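Local coordinates for nsp9 (Porcine coronavirus HKU15, PDB 5YM6), which binds nucleic acid, with dimerization enhancing its affinity, and probably serves coronavirus RNA replication as a replicase subunit, at residues 27-32 against 96-101. Numbering follows the deposited sequence.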
ATOM      1  N   LYS B  27      -2.263 -19.185   1.330  1.00 22.38           N
ATOM      2  CA  LYS B  27      -1.325 -18.222   1.882  1.00 20.37           C
ATOM      3  C   LYS B  27      -2.077 -16.968   2.288  1.00 23.86           C
ATOM      4  O   LYS B  27      -2.822 -16.407   1.480  1.00 21.30           O
ATOM      5  CB  LYS B  27      -0.244 -17.880   0.867  1.00 23.90           C
ATOM      6  CG  LYS B  27       0.707 -16.797   1.323  1.00 23.84           C
ATOM      7  CD  LYS B  27       1.887 -16.694   0.363  1.00 28.78           C
ATOM      8  CE  LYS B  27       2.975 -15.781   0.885  1.00 30.87           C
ATOM      9  NZ  LYS B  27       4.030 -15.608  -0.156  1.00 42.33           N
ATOM     10  N   SER B  28      -1.894 -16.525   3.527  1.00 20.07           N
ATOM     11  CA  SER B  28      -2.637 -15.365   4.013  1.00 19.37           C
ATOM     12  C   SER B  28      -1.747 -14.155   4.236  1.00 22.73           C
ATOM     13  O   SER B  28      -0.609 -14.283   4.682  1.00 23.18           O
ATOM     14  CB  SER B  28      -3.367 -15.723   5.304  1.00 21.87           C
ATOM     15  OG  SER B  28      -2.447 -16.274   6.241  1.00 27.61           O
ATOM     16  N   PHE B  29      -2.293 -12.973   3.952  1.00 20.19           N
ATOM     17  CA  PHE B  29      -1.568 -11.711   4.087  1.00 19.33           C
ATOM     18  C   PHE B  29      -2.222 -10.878   5.170  1.00 19.67           C
ATOM     19  O   PHE B  29      -3.388 -10.513   5.065  1.00 19.95           O
ATOM     20  CB  PHE B  29      -1.554 -10.937   2.766  1.00 18.50           C
ATOM     21  CG  PHE B  29      -0.779 -11.624   1.674  1.00 21.55           C
ATOM     22  CD1 PHE B  29      -1.311 -12.723   1.008  1.00 23.01           C
ATOM     23  CD2 PHE B  29       0.483 -11.190   1.332  1.00 23.49           C
ATOM     24  CE1 PHE B  29      -0.594 -13.357   0.014  1.00 24.76           C
ATOM     25  CE2 PHE B  29       1.201 -11.831   0.333  1.00 24.13           C
ATOM     26  CZ  PHE B  29       0.665 -12.904  -0.314  1.00 27.05           C
ATOM     27  N   TYR B  30      -1.468 -10.599   6.223  1.00 19.43           N
ATOM     28  CA  TYR B  30      -1.965  -9.787   7.317  1.00 22.27           C
ATOM     29  C   TYR B  30      -1.288  -8.422   7.298  1.00 22.79           C
ATOM     30  O   TYR B  30      -0.107  -8.325   7.013  1.00 24.61           O
ATOM     31  CB  TYR B  30      -1.702 -10.464   8.665  1.00 23.46           C
ATOM     32  CG  TYR B  30      -2.524 -11.704   8.923  1.00 24.03           C
ATOM     33  CD1 TYR B  30      -2.069 -12.958   8.545  1.00 25.55           C
ATOM     34  CD2 TYR B  30      -3.746 -11.610   9.570  1.00 23.69           C
ATOM     35  CE1 TYR B  30      -2.820 -14.087   8.789  1.00 23.61           C
ATOM     36  CE2 TYR B  30      -4.505 -12.732   9.825  1.00 25.51           C
ATOM     37  CZ  TYR B  30      -4.031 -13.968   9.434  1.00 24.38           C
ATOM     38  OH  TYR B  30      -4.788 -15.077   9.685  1.00 28.70           O
ATOM     39  N   VAL B  31      -2.046  -7.378   7.604  1.00 23.08           N
ATOM     40  CA  VAL B  31      -1.438  -6.084   7.872  1.00 24.56           C
ATOM     41  C   VAL B  31      -1.429  -5.894   9.381  1.00 23.77           C
ATOM     42  O   VAL B  31      -2.452  -6.073  10.038  1.00 24.97           O
ATOM     43  CB  VAL B  31      -2.177  -4.926   7.185  1.00 24.78           C
ATOM     44  CG1 VAL B  31      -1.623  -3.583   7.677  1.00 31.31           C
ATOM     45  CG2 VAL B  31      -2.015  -5.035   5.670  1.00 25.85           C
ATOM     46  N   THR B  32      -0.269  -5.536   9.916  1.00 28.57           N
ATOM     47  CA  THR B  32      -0.139  -5.251  11.334  1.00 30.20           C
ATOM     48  C   THR B  32       0.046  -3.759  11.563  1.00 31.64           C
ATOM     49  O   THR B  32       0.697  -3.077  10.769  1.00 31.82           O
ATOM     50  CB  THR B  32       1.058  -5.981  11.968  1.00 31.53           C
ATOM     51  OG1 THR B  32       2.276  -5.455  11.428  1.00 36.21           O
ATOM     52  CG2 THR B  32       0.988  -7.465  11.689  1.00 31.10           C
ATOM     53  N   GLY B  96      -3.481  -1.422  -0.702  1.00 24.38           N
ATOM     54  CA  GLY B  96      -2.208  -0.873  -1.149  1.00 23.59           C
ATOM     55  C   GLY B  96      -1.022  -1.520  -0.457  1.00 24.07           C
ATOM     56  O   GLY B  96      -0.017  -1.807  -1.091  1.00 22.39           O
ATOM     57  N   MET B  97      -1.132  -1.727   0.847  1.00 19.93           N
ATOM     58  CA  MET B  97      -0.070  -2.401   1.600  1.00 24.69           C
ATOM     59  C   MET B  97       0.274  -3.776   1.008  1.00 26.74           C
ATOM     60  O   MET B  97       1.446  -4.122   0.819  1.00 28.11           O
ATOM     61  CB  MET B  97      -0.485  -2.572   3.065  1.00 22.01           C
ATOM     62  CG  MET B  97      -0.465  -1.308   3.905  1.00 26.84           C
ATOM     63  SD  MET B  97       1.197  -0.721   4.226  1.00 25.17           S
ATOM     64  CE  MET B  97       1.894  -2.059   5.200  1.00 32.44           C
ATOM     65  N   VAL B  98      -0.756  -4.557   0.716  1.00 25.95           N
ATOM     66  CA  VAL B  98      -0.556  -5.916   0.200  1.00 24.43           C
ATOM     67  C   VAL B  98      -0.080  -5.909  -1.250  1.00 28.08           C
ATOM     68  O   VAL B  98       0.822  -6.664  -1.615  1.00 27.91           O
ATOM     69  CB  VAL B  98      -1.840  -6.740   0.346  1.00 27.90           C
ATOM     70  CG1 VAL B  98      -1.729  -8.081  -0.379  1.00 25.57           C
ATOM     71  CG2 VAL B  98      -2.125  -6.957   1.808  1.00 26.65           C
ATOM     72  N   ILE B  99      -0.637  -5.030  -2.076  1.00 23.92           N
ATOM     73  CA  ILE B  99      -0.181  -4.933  -3.465  1.00 27.10           C
ATOM     74  C   ILE B  99       1.297  -4.546  -3.522  1.00 30.24           C
ATOM     75  O   ILE B  99       2.053  -5.089  -4.331  1.00 31.44           O
ATOM     76  CB  ILE B  99      -1.020  -3.925  -4.265  1.00 26.40           C
ATOM     77  CG1 ILE B  99      -2.442  -4.464  -4.444  1.00 28.34           C
ATOM     78  CG2 ILE B  99      -0.407  -3.658  -5.634  1.00 31.76           C
ATOM     79  CD1 ILE B  99      -3.378  -3.507  -5.138  1.00 34.89           C
ATOM     80  N   GLY B 100       1.709  -3.623  -2.656  1.00 26.95           N
ATOM     81  CA  GLY B 100       3.104  -3.221  -2.597  1.00 29.84           C
ATOM     82  C   GLY B 100       4.006  -4.378  -2.207  1.00 35.48           C
ATOM     83  O   GLY B 100       5.094  -4.557  -2.764  1.00 33.94           O
ATOM     84  N   HIS B 101       3.545  -5.173  -1.249  1.00 33.04           N
ATOM     85  CA  HIS B 101       4.330  -6.287  -0.741  1.00 32.76           C
ATOM     86  C   HIS B 101       4.516  -7.344  -1.820  1.00 33.98           C
ATOM     87  O   HIS B 101       5.630  -7.820  -2.045  1.00 37.29           O
ATOM     88  CB  HIS B 101       3.657  -6.884   0.503  1.00 31.63           C
ATOM     89  CG  HIS B 101       4.453  -7.964   1.166  1.00 35.49           C
ATOM     90  ND1 HIS B 101       5.350  -7.706   2.185  1.00 33.24           N
ATOM     91  CD2 HIS B 101       4.478  -9.302   0.974  1.00 34.66           C
ATOM     92  CE1 HIS B 101       5.894  -8.845   2.583  1.00 38.51           C
ATOM     93  NE2 HIS B 101       5.385  -9.826   1.860  1.00 37.66           N
TER
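Val98 of the helix packs against both Phe29 and Val31 of the strand. Val98 CG2 sits 4.1 Å from Phe29 CB and 4.3 Å from Val31 CG2. Val98 CG1 meets the Phe29 ring obliquely, 4.2 Å from Phe29 CD2. Val31 also reaches Met97: Val31 CG2, anti to the carbonyl carbon, lies 3.9 Å from Met97 CB, and the two side chains cross at about a right angle. His101, one helical turn on from Met97, has CG anti to the backbone N (chi1 -175°). His101 CD2 thus comes to the edge of the Phe29 ring, 4.2 Å from Phe29 CE2. The four buried side chains make an apolar contact; His101 lies at its partly exposed edge. No hydrogen bond joins strand and helix. Thr11, Thr43 and Ile102 also pack against Phe29, and Val40 against Val98. Tyr30 points away from the helix, and its OH is hydrogen-bonded to Asn14. Met97 packs on Gly96 of the second subunit, so the same helix serves core and dimer interface. The axes of segments 27-32 and 96-101 come within 9.2 Å and run at 122° to each other. A C-terminal helix packed on an antiparallel beta-barrel core is characteristic of the coronavirus nsp9 fold.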